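Local coordinates for biogenic amine-binding protein (Rhodnius prolixus, PDB 4GE1) that binds biogenic amines such as serotonin and norepinephrine in the saliva of a blood-feeding insect, probably sequestering these host mediators during feeding, at the 2-(1H-indol-3-yl)ethanamine site. Sequence-based numbering; all coordinates share one arbitrary frame.

The 2-(1H-indol-3-yl)ethanamine site. Residues 26, 60, 73, 89, 106, 108, 110, 112, 125, 133, 135, 139. With TSS (2-(1H-indol-3-yl)ethanamine), chain B.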
loop_
_atom_site.group_PDB
_atom_site.type_symbol
_atom_site.label_atom_id
_atom_site.label_comp_id
_atom_site.label_asym_id
_atom_site.label_seq_id
_atom_site.Cartn_x
_atom_site.Cartn_y
_atom_site.Cartn_z
ATOM N N ILE A 26 1.196 6.526 3.140
ATOM C CA ILE A 26 2.511 6.032 2.742
ATOM C C ILE A 26 3.535 7.140 2.941
ATOM O O ILE A 26 3.548 8.130 2.211
ATOM C CB ILE A 26 2.513 5.528 1.296
ATOM C CG1 ILE A 26 1.387 4.501 1.117
ATOM C CG2 ILE A 26 3.863 4.903 0.955
ATOM C CD1 ILE A 26 1.502 3.666 -0.127
ATOM N N PHE A 60 -6.798 3.311 -3.299
ATOM C CA PHE A 60 -5.643 4.203 -3.192
ATOM C C PHE A 60 -5.856 5.531 -3.922
ATOM O O PHE A 60 -6.338 5.560 -5.053
ATOM C CB PHE A 60 -4.384 3.529 -3.755
ATOM C CG PHE A 60 -3.979 2.258 -3.032
ATOM C CD1 PHE A 60 -4.588 1.052 -3.327
ATOM C CD2 PHE A 60 -2.958 2.270 -2.091
ATOM C CE1 PHE A 60 -4.209 -0.118 -2.678
ATOM C CE2 PHE A 60 -2.572 1.098 -1.432
ATOM C CZ PHE A 60 -3.197 -0.089 -1.725
ATOM N N ASP A 73 -6.104 3.517 -7.725
ATOM C CA ASP A 73 -6.110 2.072 -7.952
ATOM C C ASP A 73 -6.807 1.349 -6.806
ATOM O O ASP A 73 -6.990 1.908 -5.719
ATOM C CB ASP A 73 -4.696 1.504 -8.235
ATOM C CG ASP A 73 -3.705 1.773 -7.122
ATOM O OD1 ASP A 73 -3.015 2.816 -7.184
ATOM O OD2 ASP A 73 -3.579 0.927 -6.203
ATOM N N TYR A 89 -0.449 -12.101 1.156
ATOM C CA TYR A 89 -1.573 -12.416 0.289
ATOM C C TYR A 89 -1.342 -11.938 -1.130
ATOM O O TYR A 89 -0.429 -11.159 -1.401
ATOM C CB TYR A 89 -2.887 -11.837 0.848
ATOM C CG TYR A 89 -2.950 -10.320 0.940
ATOM C CD1 TYR A 89 -3.716 -9.580 0.042
ATOM C CD2 TYR A 89 -2.266 -9.631 1.934
ATOM C CE1 TYR A 89 -3.781 -8.187 0.118
ATOM C CE2 TYR A 89 -2.325 -8.235 2.017
ATOM C CZ TYR A 89 -3.087 -7.526 1.111
ATOM O OH TYR A 89 -3.149 -6.153 1.193
ATOM N N ARG A 106 -3.513 -5.782 -12.724
ATOM C CA ARG A 106 -2.329 -6.590 -12.489
ATOM C C ARG A 106 -2.501 -7.400 -11.218
ATOM O O ARG A 106 -3.397 -7.139 -10.403
ATOM C CB ARG A 106 -1.131 -5.675 -12.310
ATOM C CG ARG A 106 -1.296 -4.774 -11.114
ATOM C CD ARG A 106 -0.418 -3.549 -11.188
ATOM N NE ARG A 106 -0.942 -2.495 -10.322
ATOM C CZ ARG A 106 -0.223 -1.481 -9.854
ATOM N NH1 ARG A 106 1.064 -1.387 -10.164
ATOM N NH2 ARG A 106 -0.787 -0.566 -9.073
ATOM N N LEU A 108 -0.734 -8.459 -7.661
ATOM C CA LEU A 108 0.272 -7.996 -6.713
ATOM C C LEU A 108 0.435 -8.978 -5.565
ATOM O O LEU A 108 -0.544 -9.358 -4.914
ATOM C CB LEU A 108 -0.097 -6.619 -6.154
ATOM C CG LEU A 108 -0.117 -5.456 -7.145
ATOM C CD1 LEU A 108 -0.552 -4.156 -6.487
ATOM C CD2 LEU A 108 1.247 -5.298 -7.745
ATOM N N VAL A 110 1.573 -9.319 -1.917
ATOM C CA VAL A 110 1.775 -8.411 -0.798
ATOM C C VAL A 110 2.375 -9.136 0.399
ATOM O O VAL A 110 1.900 -10.207 0.793
ATOM C CB VAL A 110 0.444 -7.743 -0.368
ATOM C CG1 VAL A 110 0.698 -6.658 0.667
ATOM C CG2 VAL A 110 -0.303 -7.168 -1.578
ATOM N N TYR A 112 3.488 -8.259 4.334
ATOM C CA TYR A 112 3.699 -7.386 5.482
ATOM C C TYR A 112 4.840 -7.887 6.363
ATOM O O TYR A 112 4.764 -8.949 6.986
ATOM C CB TYR A 112 2.401 -7.128 6.266
ATOM C CG TYR A 112 1.586 -6.026 5.627
ATOM C CD1 TYR A 112 0.560 -6.319 4.742
ATOM C CD2 TYR A 112 1.885 -4.688 5.864
ATOM C CE1 TYR A 112 -0.175 -5.310 4.132
ATOM C CE2 TYR A 112 1.157 -3.667 5.255
ATOM C CZ TYR A 112 0.126 -3.987 4.392
ATOM O OH TYR A 112 -0.598 -2.992 3.772
ATOM N N VAL A 125 5.619 -4.910 -1.827
ATOM C CA VAL A 125 4.642 -5.192 -2.871
ATOM C C VAL A 125 5.340 -5.426 -4.195
ATOM O O VAL A 125 6.240 -4.676 -4.567
ATOM C CB VAL A 125 3.654 -4.045 -3.051
ATOM C CG1 VAL A 125 2.549 -4.456 -4.023
ATOM C CG2 VAL A 125 3.073 -3.630 -1.711
ATOM N N TYR A 133 9.263 -3.611 -11.175
ATOM C CA TYR A 133 8.430 -2.798 -10.300
ATOM C C TYR A 133 8.257 -3.512 -8.971
ATOM O O TYR A 133 7.396 -4.389 -8.828
ATOM C CB TYR A 133 7.048 -2.539 -10.913
ATOM C CG TYR A 133 5.977 -2.190 -9.882
ATOM C CD1 TYR A 133 5.842 -0.892 -9.402
ATOM C CD2 TYR A 133 5.101 -3.158 -9.394
ATOM C CE1 TYR A 133 4.872 -0.568 -8.467
ATOM C CE2 TYR A 133 4.136 -2.842 -8.455
ATOM C CZ TYR A 133 4.025 -1.545 -7.997
ATOM O OH TYR A 133 3.060 -1.212 -7.069
ATOM N N LEU A 135 8.069 -2.581 -4.649
ATOM C CA LEU A 135 7.901 -1.493 -3.716
ATOM C C LEU A 135 8.165 -1.951 -2.294
ATOM O O LEU A 135 7.618 -2.963 -1.838
ATOM C CB LEU A 135 6.480 -0.936 -3.827
ATOM C CG LEU A 135 6.112 0.215 -2.895
ATOM C CD1 LEU A 135 6.736 1.493 -3.402
ATOM C CD2 LEU A 135 4.595 0.357 -2.814
ATOM N N GLN A 139 4.334 2.742 6.163
ATOM C CA GLN A 139 2.956 3.226 6.196
ATOM C C GLN A 139 2.541 3.605 7.619
ATOM O O GLN A 139 2.940 2.963 8.591
ATOM C CB GLN A 139 2.015 2.175 5.586
ATOM C CG GLN A 139 2.488 1.702 4.202
ATOM C CD GLN A 139 1.594 0.643 3.579
ATOM O OE1 GLN A 139 1.403 0.616 2.365
ATOM N NE2 GLN A 139 1.056 -0.244 4.403
HETATM N N1 TSS B . -1.453 0.864 -4.564
HETATM C CA TSS B . -0.461 0.006 -5.165
HETATM C CB TSS B . 0.789 -0.244 -4.380
HETATM C CG TSS B . 0.664 -0.382 -2.895
HETATM C CD1 TSS B . 1.113 0.520 -1.941
HETATM N NE1 TSS B . 0.834 0.040 -0.711
HETATM C CE2 TSS B . 0.188 -1.174 -0.830
HETATM C CD2 TSS B . 0.075 -1.460 -2.167
HETATM C CZ2 TSS B . -0.325 -2.073 0.144
HETATM C CH2 TSS B . -0.935 -3.259 -0.256
HETATM C CZ3 TSS B . -1.048 -3.551 -1.617
HETATM C CE3 TSS B . -0.549 -2.661 -2.576
#
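Tryptamine, TSS, lies almost wholly buried in the ligand pocket of this lipocalin. The protein hides 309 of the ligand's 324 Å² of surface. Asp73 binds the amine, and Gln139 binds the indole N-H on the pyrrole edge. TSS N1 donates to Asp73 OD2 at 2.7 Å, on the syn lone pair of that carboxylate oxygen. The Asp73 side chain takes the crowded first torsion, with CG between the backbone N and the carbonyl carbon (chi1 58°). The same amine nitrogen sits over the centre of the Phe60 ring, 3.0 Å above its plane. If the amine is charged, as is likely, carboxylate and aromatic face would both stabilise it.

At the pyrrole edge, Gln139 meets the indole N-H tip-on. Its chain is extended beyond CG, and OE1 accepts from TSS NE1 at 3.2 Å, nearly along the C=O axis (171°). The amide is held by a second bond: Gln139 NE2 donates to the phenol oxygen Tyr112 OH at 3.3 Å, close to the amide plane. NE2 sits at the edge of the Tyr112 ring, and this bond probably helps to hold OE1 towards the ligand.

The indole is sandwiched. On one face lies the Phe60 ring, tilted by roughly 50° to it, with CZ 3.6 Å from TSS CD2. On the other, Val125 CG2 stands over the six-membered ring, 3.8 Å from its centroid, and Leu135 CD2 touches TSS CD1 on the pyrrole ring at 3.6 Å. Val110 CG2 meets the benzo rim at TSS CZ3, 3.7 Å away. These side chains come from strands 55-64, 69-78, 102-115, 120-127 and 134-140 of the lipocalin beta-barrel and project into the barrel interior.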